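Local coordinates for catabolite activation-like protein (Xanthomonas campestris pv. campestris, PDB 3IWZ), which regulates virulence gene transcription as a homodimeric, CRP-like DNA-binding factor whose hold on DNA appears to be abolished by binding of c-di-GMP, at residues H35-P40 / L110-Y115; D44-G49 / D96-I101; G53-V58 / G83-E88; V63-E68 / L75-F80. All blocks are in the same frame, centred on the assembly; numbering follows the deposited sequence.

Contact 1: H35-P40 / L110-Y115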
# COMPACT_ATOMS: atom_id res chain seq x y z
N HIS D 35 13.22 -6.26 -23.15
CA HIS D 35 14.68 -6.17 -23.20
C HIS D 35 15.24 -6.67 -21.86
O HIS D 35 15.17 -5.96 -20.85
CB HIS D 35 15.10 -4.72 -23.46
CG HIS D 35 16.58 -4.52 -23.60
ND1 HIS D 35 17.39 -5.41 -24.25
CD2 HIS D 35 17.38 -3.49 -23.22
CE1 HIS D 35 18.63 -4.95 -24.27
NE2 HIS D 35 18.65 -3.79 -23.65
N ARG D 36 15.77 -7.88 -21.86
CA ARG D 36 16.35 -8.47 -20.66
C ARG D 36 17.74 -7.90 -20.40
O ARG D 36 18.59 -7.86 -21.29
CB ARG D 36 16.45 -9.99 -20.81
CG ARG D 36 15.12 -10.75 -20.80
CD ARG D 36 14.99 -11.63 -22.03
NE ARG D 36 14.29 -12.89 -21.77
CZ ARG D 36 14.72 -13.83 -20.94
NH1 ARG D 36 15.86 -13.66 -20.27
NH2 ARG D 36 14.02 -14.95 -20.78
N ARG D 37 17.98 -7.45 -19.17
CA ARG D 37 19.27 -6.90 -18.81
C ARG D 37 19.70 -7.39 -17.43
O ARG D 37 18.89 -7.43 -16.50
CB ARG D 37 19.21 -5.37 -18.80
CG ARG D 37 20.53 -4.71 -18.45
CD ARG D 37 20.38 -3.19 -18.32
NE ARG D 37 19.73 -2.60 -19.49
CZ ARG D 37 19.43 -1.31 -19.61
NH1 ARG D 37 19.72 -0.47 -18.62
NH2 ARG D 37 18.84 -0.86 -20.71
N ARG D 38 20.96 -7.78 -17.31
CA ARG D 38 21.51 -8.27 -16.05
C ARG D 38 21.94 -7.08 -15.18
O ARG D 38 22.47 -6.10 -15.68
CB ARG D 38 22.71 -9.19 -16.31
CG ARG D 38 22.39 -10.44 -17.13
CD ARG D 38 21.81 -11.57 -16.28
NE ARG D 38 22.84 -12.25 -15.48
CZ ARG D 38 23.88 -12.89 -16.00
NH1 ARG D 38 24.04 -12.96 -17.32
NH2 ARG D 38 24.77 -13.47 -15.20
N TYR D 39 21.69 -7.18 -13.87
CA TYR D 39 22.06 -6.10 -12.95
C TYR D 39 22.90 -6.65 -11.81
O TYR D 39 22.64 -7.73 -11.30
CB TYR D 39 20.82 -5.43 -12.35
CG TYR D 39 19.95 -4.73 -13.36
CD1 TYR D 39 20.03 -3.35 -13.55
CD2 TYR D 39 19.08 -5.46 -14.16
CE1 TYR D 39 19.25 -2.72 -14.51
CE2 TYR D 39 18.31 -4.84 -15.12
CZ TYR D 39 18.39 -3.48 -15.29
OH TYR D 39 17.63 -2.89 -16.25
N PRO D 40 23.93 -5.90 -11.40
CA PRO D 40 24.79 -6.35 -10.30
C PRO D 40 23.97 -6.18 -9.03
O PRO D 40 22.92 -5.51 -9.05
CB PRO D 40 25.96 -5.36 -10.33
CG PRO D 40 25.81 -4.61 -11.67
CD PRO D 40 24.34 -4.57 -11.89
N LEU D 110 16.39 -8.61 -15.15
CA LEU D 110 15.12 -7.91 -15.22
C LEU D 110 14.76 -7.61 -16.67
O LEU D 110 15.59 -7.13 -17.43
CB LEU D 110 15.18 -6.58 -14.45
CG LEU D 110 15.60 -6.62 -12.98
CD1 LEU D 110 15.60 -5.22 -12.41
CD2 LEU D 110 14.67 -7.52 -12.19
N ALA D 111 13.53 -7.91 -17.04
CA ALA D 111 13.06 -7.65 -18.39
C ALA D 111 12.25 -6.36 -18.32
O ALA D 111 11.27 -6.29 -17.58
CB ALA D 111 12.19 -8.80 -18.87
N GLU D 112 12.65 -5.35 -19.09
CA GLU D 112 11.93 -4.09 -19.09
C GLU D 112 11.20 -3.82 -20.41
O GLU D 112 11.62 -4.29 -21.47
CB GLU D 112 12.87 -2.92 -18.77
CG GLU D 112 14.04 -2.74 -19.72
CD GLU D 112 14.74 -1.40 -19.54
OE1 GLU D 112 15.83 -1.23 -20.12
OE2 GLU D 112 14.19 -0.52 -18.84
N ILE D 113 10.11 -3.07 -20.31
CA ILE D 113 9.30 -2.69 -21.46
C ILE D 113 8.62 -1.36 -21.14
O ILE D 113 8.08 -1.17 -20.05
CB ILE D 113 8.22 -3.75 -21.79
CG1 ILE D 113 7.58 -3.43 -23.14
CG2 ILE D 113 7.14 -3.76 -20.70
CD1 ILE D 113 6.75 -4.56 -23.71
N SER D 114 8.65 -0.45 -22.11
CA SER D 114 8.05 0.87 -21.93
C SER D 114 6.54 0.75 -21.79
O SER D 114 5.92 -0.13 -22.40
CB SER D 114 8.38 1.77 -23.12
OG SER D 114 7.75 1.31 -24.30
N TYR D 115 5.94 1.64 -21.00
CA TYR D 115 4.49 1.60 -20.83
C TYR D 115 3.80 1.79 -22.18
O TYR D 115 2.94 1.00 -22.57
CB TYR D 115 4.02 2.73 -19.89
CG TYR D 115 4.62 2.73 -18.50
CD1 TYR D 115 4.80 1.54 -17.79
CD2 TYR D 115 4.94 3.93 -17.87
CE1 TYR D 115 5.29 1.55 -16.48
CE2 TYR D 115 5.42 3.95 -16.58
CZ TYR D 115 5.59 2.76 -15.89
OH TYR D 115 6.04 2.80 -14.60

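Contact 2: D44-G49 / D96-I101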
# COMPACT_ATOMS: atom_id res chain seq x y z
N ASP D 44 20.83 0.32 -7.35
CA ASP D 44 19.53 0.96 -7.31
C ASP D 44 19.08 1.16 -8.76
O ASP D 44 19.53 2.08 -9.43
CB ASP D 44 19.64 2.31 -6.57
CG ASP D 44 19.73 2.15 -5.05
OD1 ASP D 44 19.78 1.01 -4.55
OD2 ASP D 44 19.76 3.18 -4.35
N VAL D 45 18.21 0.28 -9.26
CA VAL D 45 17.74 0.36 -10.64
C VAL D 45 17.11 1.71 -11.00
O VAL D 45 17.19 2.15 -12.15
CB VAL D 45 16.74 -0.76 -10.97
CG1 VAL D 45 16.46 -0.76 -12.47
CG2 VAL D 45 17.31 -2.11 -10.53
N PHE D 46 16.46 2.35 -10.03
CA PHE D 46 15.89 3.69 -10.21
C PHE D 46 15.53 4.28 -8.85
O PHE D 46 15.14 3.56 -7.92
CB PHE D 46 14.68 3.70 -11.19
CG PHE D 46 13.45 3.00 -10.70
CD1 PHE D 46 12.79 3.42 -9.55
CD2 PHE D 46 12.93 1.93 -11.41
CE1 PHE D 46 11.63 2.79 -9.12
CE2 PHE D 46 11.77 1.30 -10.99
CZ PHE D 46 11.12 1.72 -9.85
N ARG D 47 15.70 5.60 -8.73
CA ARG D 47 15.44 6.31 -7.49
C ARG D 47 14.33 7.35 -7.68
O ARG D 47 14.02 7.74 -8.80
CB ARG D 47 16.74 6.97 -7.01
CG ARG D 47 17.96 6.09 -7.24
CD ARG D 47 19.20 6.55 -6.50
NE ARG D 47 19.08 6.30 -5.07
CZ ARG D 47 18.71 7.21 -4.18
NH1 ARG D 47 18.42 8.45 -4.58
NH2 ARG D 47 18.60 6.89 -2.90
N PRO D 48 13.72 7.82 -6.58
CA PRO D 48 12.66 8.82 -6.76
C PRO D 48 13.20 9.96 -7.60
O PRO D 48 14.29 10.46 -7.34
CB PRO D 48 12.34 9.25 -5.32
CG PRO D 48 12.63 8.02 -4.54
CD PRO D 48 13.92 7.52 -5.15
N GLY D 49 12.44 10.36 -8.62
CA GLY D 49 12.86 11.46 -9.47
C GLY D 49 13.14 11.05 -10.90
O GLY D 49 12.94 11.83 -11.83
N ASP D 96 5.53 11.60 -14.27
CA ASP D 96 6.76 11.77 -15.02
C ASP D 96 7.91 11.16 -14.25
O ASP D 96 8.96 10.88 -14.82
CB ASP D 96 7.05 13.26 -15.25
CG ASP D 96 5.90 13.99 -15.94
OD1 ASP D 96 5.99 15.23 -16.07
OD2 ASP D 96 4.91 13.34 -16.35
N THR D 97 7.71 10.92 -12.95
CA THR D 97 8.77 10.38 -12.12
C THR D 97 8.41 9.20 -11.20
O THR D 97 7.24 8.88 -10.98
CB THR D 97 9.35 11.49 -11.25
OG1 THR D 97 8.31 12.01 -10.40
CG2 THR D 97 9.87 12.63 -12.13
N ARG D 98 9.46 8.56 -10.68
CA ARG D 98 9.34 7.43 -9.76
C ARG D 98 9.08 8.00 -8.38
O ARG D 98 9.42 9.15 -8.10
CB ARG D 98 10.64 6.62 -9.71
CG ARG D 98 11.07 5.98 -11.01
CD ARG D 98 10.11 4.93 -11.48
NE ARG D 98 10.62 4.27 -12.68
CZ ARG D 98 9.93 3.42 -13.43
NH1 ARG D 98 8.67 3.11 -13.10
NH2 ARG D 98 10.48 2.90 -14.52
N GLU D 99 8.50 7.20 -7.50
CA GLU D 99 8.23 7.65 -6.14
C GLU D 99 9.01 6.81 -5.12
O GLU D 99 9.04 7.12 -3.94
CB GLU D 99 6.73 7.58 -5.84
CG GLU D 99 6.24 8.77 -5.02
CD GLU D 99 6.27 10.05 -5.82
OE1 GLU D 99 6.77 11.06 -5.30
OE2 GLU D 99 5.79 10.05 -6.97
N VAL D 100 9.65 5.74 -5.59
CA VAL D 100 10.40 4.88 -4.68
C VAL D 100 11.70 4.40 -5.31
O VAL D 100 11.95 4.62 -6.50
CB VAL D 100 9.59 3.62 -4.29
CG1 VAL D 100 8.24 4.01 -3.73
CG2 VAL D 100 9.41 2.72 -5.51
N ILE D 101 12.51 3.73 -4.50
CA ILE D 101 13.77 3.14 -4.92
C ILE D 101 13.58 1.66 -5.20
O ILE D 101 12.94 0.95 -4.42
CB ILE D 101 14.85 3.19 -3.81
CG1 ILE D 101 15.10 4.62 -3.34
CG2 ILE D 101 16.14 2.58 -4.34
CD1 ILE D 101 16.18 4.72 -2.26

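Contact 3: G53-V58 / G83-E88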
# COMPACT_ATOMS: atom_id res chain seq x y z
N GLY D 53 8.83 5.62 -17.44
CA GLY D 53 8.17 5.23 -18.66
C GLY D 53 8.43 3.77 -18.91
O GLY D 53 8.17 3.25 -20.00
N THR D 54 8.93 3.09 -17.88
CA THR D 54 9.27 1.68 -17.98
C THR D 54 8.72 0.77 -16.88
O THR D 54 8.63 1.15 -15.72
CB THR D 54 10.80 1.52 -18.01
OG1 THR D 54 11.33 2.23 -19.14
CG2 THR D 54 11.20 0.06 -18.10
N LEU D 55 8.36 -0.44 -17.27
CA LEU D 55 7.84 -1.42 -16.34
C LEU D 55 8.93 -2.48 -16.25
O LEU D 55 9.64 -2.72 -17.22
CB LEU D 55 6.57 -2.05 -16.91
CG LEU D 55 5.54 -2.78 -16.04
CD1 LEU D 55 5.01 -3.97 -16.84
CD2 LEU D 55 6.15 -3.25 -14.75
N TYR D 56 9.08 -3.09 -15.08
CA TYR D 56 10.08 -4.13 -14.92
C TYR D 56 9.44 -5.43 -14.48
O TYR D 56 8.47 -5.43 -13.72
CB TYR D 56 11.12 -3.73 -13.90
CG TYR D 56 12.03 -2.61 -14.35
CD1 TYR D 56 13.06 -2.85 -15.25
CD2 TYR D 56 11.87 -1.32 -13.85
CE1 TYR D 56 13.92 -1.83 -15.64
CE2 TYR D 56 12.73 -0.30 -14.23
CZ TYR D 56 13.75 -0.56 -15.12
OH TYR D 56 14.60 0.44 -15.49
N TYR D 57 9.98 -6.54 -14.98
CA TYR D 57 9.52 -7.87 -14.62
C TYR D 57 10.77 -8.60 -14.13
O TYR D 57 11.74 -8.74 -14.87
CB TYR D 57 8.95 -8.59 -15.85
CG TYR D 57 8.58 -10.03 -15.59
CD1 TYR D 57 7.31 -10.37 -15.15
CD2 TYR D 57 9.52 -11.04 -15.76
CE1 TYR D 57 6.97 -11.70 -14.89
CE2 TYR D 57 9.20 -12.37 -15.51
CZ TYR D 57 7.92 -12.69 -15.08
OH TYR D 57 7.61 -14.01 -14.84
N VAL D 58 10.74 -9.03 -12.87
CA VAL D 58 11.87 -9.74 -12.27
C VAL D 58 11.95 -11.17 -12.80
O VAL D 58 11.14 -12.02 -12.43
CB VAL D 58 11.75 -9.82 -10.73
CG1 VAL D 58 12.99 -10.48 -10.16
CG2 VAL D 58 11.54 -8.44 -10.13
N GLY D 83 9.02 -13.44 -11.09
CA GLY D 83 7.61 -13.29 -11.39
C GLY D 83 6.99 -11.96 -11.02
O GLY D 83 5.86 -11.66 -11.43
N GLU D 84 7.70 -11.15 -10.26
CA GLU D 84 7.16 -9.86 -9.83
C GLU D 84 7.31 -8.73 -10.84
O GLU D 84 8.33 -8.59 -11.52
CB GLU D 84 7.80 -9.44 -8.50
CG GLU D 84 7.39 -10.29 -7.30
CD GLU D 84 5.91 -10.16 -6.98
OE1 GLU D 84 5.44 -9.02 -6.81
OE2 GLU D 84 5.23 -11.19 -6.89
N PHE D 85 6.26 -7.92 -10.93
CA PHE D 85 6.24 -6.75 -11.78
C PHE D 85 6.59 -5.62 -10.83
O PHE D 85 5.98 -5.48 -9.79
CB PHE D 85 4.83 -6.51 -12.35
CG PHE D 85 4.49 -7.38 -13.52
CD1 PHE D 85 4.93 -7.06 -14.79
CD2 PHE D 85 3.77 -8.55 -13.34
CE1 PHE D 85 4.67 -7.89 -15.86
CE2 PHE D 85 3.50 -9.39 -14.41
CZ PHE D 85 3.95 -9.07 -15.67
N VAL D 86 7.62 -4.85 -11.17
CA VAL D 86 8.01 -3.73 -10.32
C VAL D 86 8.10 -2.48 -11.18
O VAL D 86 8.21 -2.58 -12.41
CB VAL D 86 9.33 -4.03 -9.57
CG1 VAL D 86 9.09 -5.14 -8.56
CG2 VAL D 86 10.41 -4.46 -10.54
N GLY D 87 8.02 -1.31 -10.55
CA GLY D 87 8.04 -0.06 -11.29
C GLY D 87 6.79 0.07 -12.15
O GLY D 87 6.79 0.69 -13.22
N GLU D 88 5.70 -0.52 -11.68
CA GLU D 88 4.46 -0.51 -12.43
C GLU D 88 3.54 0.68 -12.21
O GLU D 88 2.60 0.86 -12.97
CB GLU D 88 3.67 -1.79 -12.15
CG GLU D 88 2.93 -1.80 -10.82
CD GLU D 88 3.82 -1.48 -9.63
OE1 GLU D 88 5.03 -1.85 -9.62
OE2 GLU D 88 3.29 -0.87 -8.68

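Contact 4: V63-E68 / L75-F80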
# COMPACT_ATOMS: atom_id res chain seq x y z
N VAL D 63 14.96 -8.14 -5.43
CA VAL D 63 15.00 -6.69 -5.39
C VAL D 63 14.23 -6.18 -4.18
O VAL D 63 13.52 -6.93 -3.50
CB VAL D 63 14.38 -6.05 -6.66
CG1 VAL D 63 15.18 -6.44 -7.90
CG2 VAL D 63 12.93 -6.49 -6.79
N SER D 64 14.38 -4.90 -3.88
CA SER D 64 13.67 -4.34 -2.76
C SER D 64 13.07 -3.02 -3.22
O SER D 64 13.62 -2.36 -4.10
CB SER D 64 14.62 -4.10 -1.59
OG SER D 64 15.54 -3.06 -1.89
N ILE D 65 11.92 -2.66 -2.66
CA ILE D 65 11.27 -1.39 -2.98
C ILE D 65 11.45 -0.56 -1.72
O ILE D 65 11.01 -0.96 -0.64
CB ILE D 65 9.77 -1.55 -3.27
CG1 ILE D 65 9.55 -2.41 -4.53
CG2 ILE D 65 9.13 -0.18 -3.45
CD1 ILE D 65 10.04 -1.78 -5.82
N ILE D 66 12.12 0.58 -1.85
CA ILE D 66 12.39 1.43 -0.71
C ILE D 66 11.83 2.84 -0.90
O ILE D 66 11.84 3.39 -2.00
CB ILE D 66 13.92 1.53 -0.47
CG1 ILE D 66 14.56 0.15 -0.65
CG2 ILE D 66 14.19 2.05 0.95
CD1 ILE D 66 16.04 0.09 -0.29
N ALA D 67 11.32 3.41 0.19
CA ALA D 67 10.77 4.77 0.16
C ALA D 67 11.74 5.66 0.94
O ALA D 67 12.34 5.23 1.92
CB ALA D 67 9.39 4.80 0.82
N GLU D 68 11.89 6.90 0.48
CA GLU D 68 12.78 7.84 1.13
C GLU D 68 12.02 8.97 1.81
O GLU D 68 10.88 9.26 1.44
CB GLU D 68 13.74 8.47 0.11
CG GLU D 68 14.85 7.57 -0.39
CD GLU D 68 16.16 8.32 -0.56
OE1 GLU D 68 16.14 9.42 -1.15
OE2 GLU D 68 17.21 7.80 -0.10
N LEU D 75 12.95 3.27 4.21
CA LEU D 75 12.03 2.28 4.76
C LEU D 75 11.77 1.24 3.67
O LEU D 75 11.15 1.53 2.64
CB LEU D 75 10.71 2.94 5.19
CG LEU D 75 9.63 2.05 5.82
CD1 LEU D 75 10.10 1.53 7.17
CD2 LEU D 75 8.33 2.86 5.99
N VAL D 76 12.26 0.03 3.90
CA VAL D 76 12.05 -1.07 2.97
C VAL D 76 10.56 -1.41 3.05
O VAL D 76 10.02 -1.61 4.14
CB VAL D 76 12.90 -2.30 3.38
CG1 VAL D 76 12.49 -3.53 2.56
CG2 VAL D 76 14.37 -2.00 3.18
N LEU D 77 9.90 -1.44 1.90
CA LEU D 77 8.48 -1.76 1.89
C LEU D 77 8.28 -3.22 1.53
O LEU D 77 7.18 -3.75 1.69
CB LEU D 77 7.73 -0.89 0.88
CG LEU D 77 7.99 0.61 0.93
CD1 LEU D 77 7.04 1.31 -0.02
CD2 LEU D 77 7.78 1.13 2.33
N GLY D 78 9.34 -3.85 1.04
CA GLY D 78 9.24 -5.25 0.68
C GLY D 78 10.32 -5.79 -0.25
O GLY D 78 11.05 -5.04 -0.90
N TYR D 79 10.41 -7.12 -0.29
CA TYR D 79 11.37 -7.80 -1.15
C TYR D 79 10.52 -8.52 -2.18
O TYR D 79 9.38 -8.88 -1.91
CB TYR D 79 12.19 -8.83 -0.37
CG TYR D 79 13.00 -8.25 0.77
CD1 TYR D 79 13.66 -7.02 0.63
CD2 TYR D 79 13.14 -8.94 1.97
CE1 TYR D 79 14.45 -6.51 1.65
CE2 TYR D 79 13.94 -8.44 3.00
CZ TYR D 79 14.59 -7.22 2.83
OH TYR D 79 15.37 -6.74 3.85
N PHE D 80 11.08 -8.72 -3.37
CA PHE D 80 10.33 -9.37 -4.41
C PHE D 80 11.22 -10.26 -5.27
O PHE D 80 12.35 -9.89 -5.58
CB PHE D 80 9.64 -8.31 -5.27
CG PHE D 80 8.80 -7.36 -4.47
CD1 PHE D 80 7.49 -7.69 -4.13
CD2 PHE D 80 9.32 -6.14 -4.03
CE1 PHE D 80 6.71 -6.83 -3.38
CE2 PHE D 80 8.55 -5.27 -3.28
CZ PHE D 80 7.24 -5.61 -2.95

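Contact 1: H35-P40 / L110-Y115
Glu112 and Arg37 start out over one face of an antiparallel strand pair, Glu112 CG between its own backbone N and carbonyl carbon (chi1 59°), Arg37 CG anti to its backbone N (chi1 -179°). From there Glu112 runs extended and Arg37 bends at chi3, and the ends meet in a salt bridge, Arg37 NH2 3.1 Å from Glu112 OE1. The carboxylate and guanidinium planes are 88° apart and the oxygen lies over the guanidinium face, so the attraction is one of charge, with no N-H aimed at it. His35 runs alongside Glu112, its CD2 4.1 Å from Glu112 OE1.

Two hydrogen-bonded pairs fix the backbone register: His35 N bonds Glu112 O at 3.0 Å and Arg37 N bonds Leu110 O at 3.0 Å, each with its reciprocal bond. Farther along, Leu110 CB is 3.6 Å from Tyr39 CE2, and Leu110 CD1 stands over the Tyr39 ring face, 4.2 Å from the centroid, as a CH-pi contact.

Within the cyclic nucleotide-binding domain, strand 35-39 is the outermost strand beside 108-114, whose far side pairs with 54-58. Helix 24-32 packs through Leu31 on Arg36 and Ala111, and Val45 of strand 44-46 touches Tyr39 and Leu110.

Contact 2: D44-G49 / D96-I101
Phe46 and Arg98 form the centre of this contact, a flat cation-pi stack. Arg98 NE stands 3.4 Å above the ring plane, over its centre, and the guanidinium lies nearly parallel to the ring, with planes 14° apart and Arg98 CZ 4.1 Å from the Phe46 centroid. The aliphatic arm adds to the same face, Arg98 CD being 3.6 Å from the centroid. At the ring edge, in its plane, Val100 O comes within 3.2 Å of Phe46 CE1. A chi1 of 68° puts Phe46 CG between its backbone N and carbonyl carbon, on the side from which the ring meets Arg98.

A second cluster gathers on Ile101. Pro48 CD rests 3.6 Å from Ile101 CG1, and the Ile101 chain runs beside that of Arg47, under one face of the guanidinium. This group is held by a salt bridge in which Arg47 NE meets the anti lone pair of Asp44 OD2 at 3.3 Å, in the guanidinium plane; Asp44 OD1 turns to Arg103. The backbones are tied where Gly49 N donates to Arg98 O at 3.3 Å, the donor standing above the carbonyl plane.

By its sequence motif, Arg98 probably corresponds to the arginine that meets the cyclic phosphate in CRP; no ligand role is claimed for it here, where its NH2 bonds Thr54 O. The contact joins the corner at Val45 and the turn that follows to the loop leading into strand 101-104. Strand 63-68 lies beyond Ile101, strand 54-58 touches Arg98 through Tyr56, and Glu99 reaches Arg150 of the second subunit.

Contact 3: G53-V58 / G83-E88
Tyr57 turns the edge of its ring toward the face of Phe85, an edge-to-face pair with centroids 5.2 Å apart and planes at 69°. The pair belongs to the beta-roll of the cyclic nucleotide-binding domain, in which strand 54-58 runs antiparallel to the short strand 85-86. Tyr57 CD1 does the touching, 3.6 Å above the Phe85 plane and displaced toward the rim. Tyr56 lies on the opposite face of the sheet: Thr54 CG2 lies above one face of its ring, toward the rim, and Val86 O lies near the ring plane at the edge.

Tyr57 and Phe85 form a non-hydrogen-bonded pair, consistent with their close backbones, CA to CA 4.5 Å. Tyr56 and Val86 are the adjoining hydrogen-bonded pair, joined by Val86 N to Tyr56 O at 2.7 Å and the reciprocal bond. Around this frame, Tyr56 CB packs on Val86 CG2 at 3.5 Å. Leu55 has its CG anti to the backbone N (chi1 -161°); its CD1 lies 3.7 Å from Phe85 CD1.

Helix 130-157 covers Phe85 through Ile137 and Gln140, and its Arg144 forms a salt bridge with Glu84. Tyr57 packs on helix 24-32. At the end where the chain leaves for the 63-80 hairpin, Val58 N donates to Glu84 O at 2.8 Å, and Gly83 N returns a bond to Val58 O at 2.9 Å, nearly along the C=O axis.

Contact 4: V63-E68 / L75-F80
Ile65 is the bump that fits between Leu77 and Phe80 across this hairpin. Its CG1 presses on Phe80 CE2 at 3.3 Å, a tight contact in which the two side chains meet at about a right angle, while Ile65 CG2 lies 4.3 Å from Leu77 CD1. Phe80 CG is anti to its own carbonyl carbon (chi1 -54°). The ring lies close to Gly78, where no side chain stands: Phe80 CE2 is 4.0 Å from Gly78 CA.

The backbone irregularity shapes this packing. Leu77 and Gly78 both face Ile65, a beta bulge, with Leu77 N bonded to Ile65 O at 2.8 Å and Ile65 N to Gly78 O at 3.1 Å. The extra residue, with Leu77 psi at -13°, turns that side chain toward strand 63-68. On the other face, Ser64 CB fits against the edge of Tyr79, 3.8 Å from CD1 and in the ring plane.

Strand 74-80 is the outer strand of its sheet, and 63-68 pairs on its far side with 101-104. Helix 190-197 of the DNA-binding part touches Val76 and Tyr79, whose OH bonds Glu192. Arg144 of helix 130-157 makes a cation-pi contact with Phe80, and Ala67, Leu75 and Leu77 pack on the second subunit.

The four contacts nest along the chain, contact 4 inside contact 3, contact 3 inside contact 2, and all inside contact 1, as expected of a roll whose chain runs out and back. They divide between two four-stranded antiparallel sheets: contacts 1 and 3, with centres about 8 Å apart, lie in one sheet, where 108-114 and 54-58 are neighbours, whereas contacts 2 and 4, about 12 Å apart, reach the other. Contact 2 also bridges the sheets, 12 Å from contact 3, through Arg98 and Phe46. Contacts 1 and 4 lie about 18 Å apart between centres and do not touch. Contact 4, nearest the chain centre, adjoins helix 190-197 of the predicted helix-turn-helix; contacts 2 and 4 both meet the second subunit.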